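Local coordinates for UL37 (Suid herpesvirus 1, PDB 4K70), which is an inner tegument protein of the herpesvirus particle, here its N-terminal half, thought to help control viral trafficking, at residues N71-A76 with F118-M123; T210-A215 with E233-A238. All coordinates share one frame; numbering follows the deposited sequence.

Overall arrangement
Interaction 1 joins helix 63-78 to the turn that starts helix 120-137, and interaction 2 pairs helix 208-223 with helix 229-240; in both, glycine or alanine lets the backbones come close within this mainly helical, strand-free half of UL37. They follow one another along the chain, the first closing before the second opens, and share no helix. Their centres are 56 Å apart, on opposite sides of the chain's centre, and their nearest atoms about 44 Å apart, so they do not touch. All four segments belong to the part of the chain that defines the UL37 tegument protein family, and each contact fastens neighbouring elements within its own part of an elongated molecule.

Interaction 1 (N71-A76 with F118-M123); sequences NLAGLA and FGPDAM. With NA (sodium ion), chain I.
Gly74 N gives its hydrogen to Phe118 O at 2.9 Å, a bent bond (143° at the hydrogen) with the donor tilted 20° from the carbonyl plane. The same oxygen receives a CA-H...O contact from Asn71, and Ala73 CB lies 3.6 Å from Phe118 O, so Asn71, Ala73 and Gly74, from one turn of helix 63-78, all contact this one carbonyl oxygen. That helix is kinked here: the N of Ala73 and of Gly74 lack bonds to the preceding turn, and the Gly74 N-H turns to the neighbouring backbone instead. The bare CA of Gly74 allows the close approach, with Phe118 CD1 4.0 Å away. Met123 CG, anti to its carbonyl carbon (chi1 -70°), lies 3.9 Å from Ala73 CB, and the bend at chi2 brings SD to 4.0 Å from Gly74 CA. Asn71 OD1 touches Phe118 CB at 3.5 Å and lies near the ring plane, beyond its edge; ND2 is held by Val67 O within the helix. The motif is a helix start packed against a neighbouring helix: Gly119 is the N-cap of helix 120-137, and Pro120 opens its first turn. Farther out, the Phe118 ring meets Trp78 and reaches helix 438-458, and Leu72 packs on helix 39-60. Beyond Pro120, Asp121 OD1 binds a sodium ion at 2.8 Å; Asn99 and a water also bind it, and Thr114 holds the other carboxylate oxygen.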
loop_
_atom_site.group_PDB
_atom_site.type_symbol
_atom_site.label_atom_id
_atom_site.label_comp_id
_atom_site.label_asym_id
_atom_site.label_seq_id
_atom_site.Cartn_x
_atom_site.Cartn_y
_atom_site.Cartn_z
ATOM N N ASN A 71 21.569 9.446 -22.358
ATOM C CA ASN A 71 20.692 8.877 -21.323
ATOM C C ASN A 71 20.532 9.708 -20.041
ATOM O O ASN A 71 20.011 9.221 -19.023
ATOM C CB ASN A 71 21.156 7.468 -20.976
ATOM C CG ASN A 71 21.222 6.571 -22.189
ATOM O OD1 ASN A 71 20.232 5.941 -22.571
ATOM N ND2 ASN A 71 22.392 6.517 -22.817
ATOM N N LEU A 72 20.949 10.968 -20.110
ATOM C CA LEU A 72 20.880 11.880 -18.980
ATOM C C LEU A 72 19.460 12.043 -18.453
ATOM O O LEU A 72 19.248 12.147 -17.247
ATOM C CB LEU A 72 21.455 13.250 -19.370
ATOM C CG LEU A 72 21.738 14.171 -18.191
ATOM C CD1 LEU A 72 22.887 13.604 -17.375
ATOM C CD2 LEU A 72 22.046 15.572 -18.685
ATOM N N ALA A 73 18.484 12.084 -19.349
ATOM C CA ALA A 73 17.105 12.238 -18.902
ATOM C C ALA A 73 16.714 11.123 -17.905
ATOM O O ALA A 73 16.189 11.390 -16.824
ATOM C CB ALA A 73 16.161 12.274 -20.085
ATOM N N GLY A 74 17.004 9.879 -18.260
ATOM C CA GLY A 74 16.670 8.750 -17.410
ATOM C C GLY A 74 17.509 8.692 -16.150
ATOM O O GLY A 74 16.993 8.437 -15.059
ATOM N N LEU A 75 18.804 8.933 -16.297
ATOM C CA LEU A 75 19.711 8.928 -15.161
ATOM C C LEU A 75 19.325 9.997 -14.145
ATOM O O LEU A 75 19.435 9.767 -12.949
ATOM C CB LEU A 75 21.154 9.157 -15.620
ATOM C CG LEU A 75 21.780 8.055 -16.479
ATOM C CD1 LEU A 75 23.157 8.492 -16.989
ATOM C CD2 LEU A 75 21.870 6.757 -15.678
ATOM N N ALA A 76 18.876 11.150 -14.631
ATOM C CA ALA A 76 18.469 12.258 -13.761
ATOM C C ALA A 76 17.167 11.942 -13.029
ATOM O O ALA A 76 16.984 12.310 -11.875
ATOM C CB ALA A 76 18.316 13.544 -14.577
ATOM N N PHE A 118 16.679 5.688 -22.553
ATOM C CA PHE A 118 16.636 6.608 -21.408
ATOM C C PHE A 118 16.864 8.072 -21.793
ATOM O O PHE A 118 17.230 8.907 -20.951
ATOM C CB PHE A 118 17.599 6.155 -20.318
ATOM C CG PHE A 118 17.157 4.892 -19.631
ATOM C CD1 PHE A 118 16.207 4.934 -18.621
ATOM C CD2 PHE A 118 17.669 3.662 -20.016
ATOM C CE1 PHE A 118 15.781 3.760 -17.989
ATOM C CE2 PHE A 118 17.257 2.493 -19.395
ATOM C CZ PHE A 118 16.313 2.541 -18.380
ATOM N N GLY A 119 16.599 8.367 -23.062
ATOM C CA GLY A 119 16.737 9.700 -23.617
ATOM C C GLY A 119 15.521 10.567 -23.349
ATOM O O GLY A 119 14.554 10.124 -22.720
ATOM N N PRO A 120 15.571 11.823 -23.809
ATOM C CA PRO A 120 14.535 12.826 -23.556
ATOM C C PRO A 120 13.219 12.502 -24.238
ATOM O O PRO A 120 12.179 12.686 -23.620
ATOM C CB PRO A 120 15.144 14.126 -24.124
ATOM C CG PRO A 120 16.237 13.672 -25.060
ATOM C CD PRO A 120 16.768 12.411 -24.437
ATOM N N ASP A 121 13.255 12.036 -25.484
ATOM C CA ASP A 121 12.036 11.660 -26.198
ATOM C C ASP A 121 11.313 10.532 -25.466
ATOM O O ASP A 121 10.101 10.561 -25.294
ATOM C CB ASP A 121 12.360 11.158 -27.614
ATOM C CG ASP A 121 13.042 12.211 -28.489
ATOM O OD1 ASP A 121 13.053 13.411 -28.115
ATOM O OD2 ASP A 121 13.556 11.825 -29.569
ATOM N N ALA A 122 12.076 9.525 -25.067
ATOM C CA ALA A 122 11.527 8.351 -24.395
ATOM C C ALA A 122 10.994 8.718 -23.011
ATOM O O ALA A 122 9.866 8.374 -22.640
ATOM C CB ALA A 122 12.589 7.282 -24.286
ATOM N N MET A 123 11.805 9.435 -22.248
ATOM C CA MET A 123 11.395 9.801 -20.896
ATOM C C MET A 123 10.181 10.734 -20.895
ATOM O O MET A 123 9.289 10.584 -20.074
ATOM C CB MET A 123 12.574 10.358 -20.102
ATOM C CG MET A 123 13.619 9.286 -19.766
ATOM S SD MET A 123 13.033 7.891 -18.725
ATOM C CE MET A 123 12.467 6.724 -19.972
HETATM NA NA NA I . 12.850 15.444 -26.163
HETATM O O HOH W 1 13.991 17.671 -26.824
#

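Interaction 2 (T210-A215 with E233-A238)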
loop_
_atom_site.group_PDB
_atom_site.type_symbol
_atom_site.label_atom_id
_atom_site.label_comp_id
_atom_site.label_asym_id
_atom_site.label_seq_id
_atom_site.Cartn_x
_atom_site.Cartn_y
_atom_site.Cartn_z
ATOM N N THR A 210 -27.852 -7.699 12.987
ATOM C CA THR A 210 -26.573 -7.816 12.302
ATOM C C THR A 210 -26.248 -6.507 11.563
ATOM O O THR A 210 -25.133 -5.986 11.646
ATOM C CB THR A 210 -26.596 -8.992 11.302
ATOM O OG1 THR A 210 -26.861 -10.224 12.002
ATOM C CG2 THR A 210 -25.278 -9.107 10.567
ATOM N N ARG A 211 -27.238 -5.984 10.848
ATOM C CA ARG A 211 -27.061 -4.786 10.041
ATOM C C ARG A 211 -26.783 -3.587 10.912
ATOM O O ARG A 211 -25.941 -2.759 10.570
ATOM C CB ARG A 211 -28.292 -4.544 9.165
ATOM C CG ARG A 211 -28.462 -5.616 8.098
ATOM C CD ARG A 211 -29.769 -5.458 7.347
ATOM N NE ARG A 211 -29.759 -4.276 6.495
ATOM C CZ ARG A 211 -30.786 -3.894 5.743
ATOM N NH1 ARG A 211 -31.909 -4.602 5.738
ATOM N NH2 ARG A 211 -30.685 -2.812 4.991
ATOM N N ALA A 212 -27.476 -3.504 12.049
ATOM C CA ALA A 212 -27.236 -2.431 13.013
ATOM C C ALA A 212 -25.806 -2.450 13.573
ATOM O O ALA A 212 -25.179 -1.401 13.729
ATOM C CB ALA A 212 -28.255 -2.496 14.149
ATOM N N LEU A 213 -25.292 -3.639 13.870
ATOM C CA LEU A 213 -23.960 -3.763 14.465
ATOM C C LEU A 213 -22.889 -3.381 13.439
ATOM O O LEU A 213 -21.941 -2.677 13.762
ATOM C CB LEU A 213 -23.733 -5.181 15.017
ATOM C CG LEU A 213 -24.558 -5.512 16.267
ATOM C CD1 LEU A 213 -24.503 -7.018 16.682
ATOM C CD2 LEU A 213 -24.125 -4.601 17.422
ATOM N N PHE A 214 -23.067 -3.827 12.195
ATOM C CA PHE A 214 -22.177 -3.429 11.115
ATOM C C PHE A 214 -22.112 -1.907 10.965
ATOM O O PHE A 214 -21.035 -1.352 10.791
ATOM C CB PHE A 214 -22.567 -4.087 9.783
ATOM C CG PHE A 214 -21.892 -5.409 9.545
ATOM C CD1 PHE A 214 -20.533 -5.465 9.262
ATOM C CD2 PHE A 214 -22.613 -6.594 9.612
ATOM C CE1 PHE A 214 -19.902 -6.686 9.053
ATOM C CE2 PHE A 214 -21.993 -7.818 9.389
ATOM C CZ PHE A 214 -20.633 -7.862 9.113
ATOM N N ALA A 215 -23.261 -1.243 11.042
ATOM C CA ALA A 215 -23.307 0.223 10.969
ATOM C C ALA A 215 -22.441 0.845 12.051
ATOM O O ALA A 215 -21.730 1.822 11.799
ATOM C CB ALA A 215 -24.739 0.730 11.087
ATOM N N GLU A 233 -29.255 7.341 9.227
ATOM C CA GLU A 233 -30.569 6.807 8.867
ATOM C C GLU A 233 -30.558 5.291 8.780
ATOM O O GLU A 233 -31.541 4.620 9.103
ATOM C CB GLU A 233 -31.019 7.334 7.504
ATOM C CG GLU A 233 -31.121 8.836 7.397
ATOM C CD GLU A 233 -31.374 9.268 5.966
ATOM O OE1 GLU A 233 -31.154 10.458 5.647
ATOM O OE2 GLU A 233 -31.786 8.404 5.162
ATOM N N GLN A 234 -29.459 4.741 8.301
ATOM C CA GLN A 234 -29.418 3.307 8.087
ATOM C C GLN A 234 -29.254 2.557 9.400
ATOM O O GLN A 234 -29.824 1.488 9.574
ATOM C CB GLN A 234 -28.328 2.931 7.093
ATOM C CG GLN A 234 -28.782 3.012 5.653
ATOM C CD GLN A 234 -27.642 2.796 4.687
ATOM O OE1 GLN A 234 -27.688 1.903 3.848
ATOM N NE2 GLN A 234 -26.606 3.619 4.802
ATOM N N PHE A 235 -28.486 3.112 10.328
ATOM C CA PHE A 235 -28.439 2.505 11.651
ATOM C C PHE A 235 -29.799 2.556 12.347
ATOM O O PHE A 235 -30.251 1.562 12.920
ATOM C CB PHE A 235 -27.393 3.148 12.548
ATOM C CG PHE A 235 -27.458 2.653 13.965
ATOM C CD1 PHE A 235 -26.935 1.418 14.300
ATOM C CD2 PHE A 235 -28.074 3.410 14.952
ATOM C CE1 PHE A 235 -27.010 0.949 15.606
ATOM C CE2 PHE A 235 -28.153 2.948 16.252
ATOM C CZ PHE A 235 -27.617 1.717 16.580
ATOM N N ALA A 236 -30.443 3.720 12.303
ATOM C CA ALA A 236 -31.724 3.920 12.977
ATOM C C ALA A 236 -32.799 2.945 12.496
ATOM O O ALA A 236 -33.529 2.369 13.296
ATOM C CB ALA A 236 -32.189 5.362 12.816
ATOM N N GLU A 237 -32.874 2.745 11.186
ATOM C CA GLU A 237 -33.859 1.850 10.607
ATOM C C GLU A 237 -33.628 0.422 11.095
ATOM O O GLU A 237 -34.574 -0.314 11.404
ATOM C CB GLU A 237 -33.774 1.904 9.077
ATOM C CG GLU A 237 -34.524 0.785 8.369
ATOM C CD GLU A 237 -34.363 0.843 6.858
ATOM O OE1 GLU A 237 -34.380 1.961 6.301
ATOM O OE2 GLU A 237 -34.217 -0.228 6.227
ATOM N N ALA A 238 -32.363 0.030 11.167
ATOM C CA ALA A 238 -32.038 -1.333 11.566
ATOM C C ALA A 238 -32.254 -1.487 13.062
ATOM O O ALA A 238 -32.792 -2.500 13.516
ATOM C CB ALA A 238 -30.613 -1.687 11.180
HETATM O O HOH W 2 -29.144 -0.052 5.296
#
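Ala212 and Ala238 meet methyl to methyl, CB to CB at 3.9 Å, and Ala238 CB also sits 3.7 Å from Ala212 N, against the backbone itself. Phe235 adds the aromatic part of the apolar contact. With CG anti to the backbone N (chi1 173°), its ring turns the CD1-CE1 edge toward Ala212, and CE1 lies 3.9 Å from Ala212 CB. Ala215 CB rests against Phe235 CB and approaches the ring near its plane. Also at the ring edge is Ala212 O, 3.4 Å from Phe235 CD1, where the carbonyl faces the polarised C-H rim. Two consecutive helices, 208-223 and 229-240, form an antiparallel helical hairpin here; the short segments are inclined at 150° with axes 8.4 Å apart, a close spacing that the alanines permit. Phe235 continues onto helix 260-271 through Ala268 and Leu269, and Ala215 onto Met201 of helix 191-201. Polar links run along one margin. A water accepts from Arg211 NH2 and donates to Gln234 OE1 at 2.8 Å, bridging the helices. Arg211 is otherwise fixed by Met201 O at NE and by a salt bridge from NH1 to Glu204. Glu237 OE2 lies 4.5 Å from Arg211 NH2, well out of the guanidinium plane, so any attraction is probably purely electrostatic.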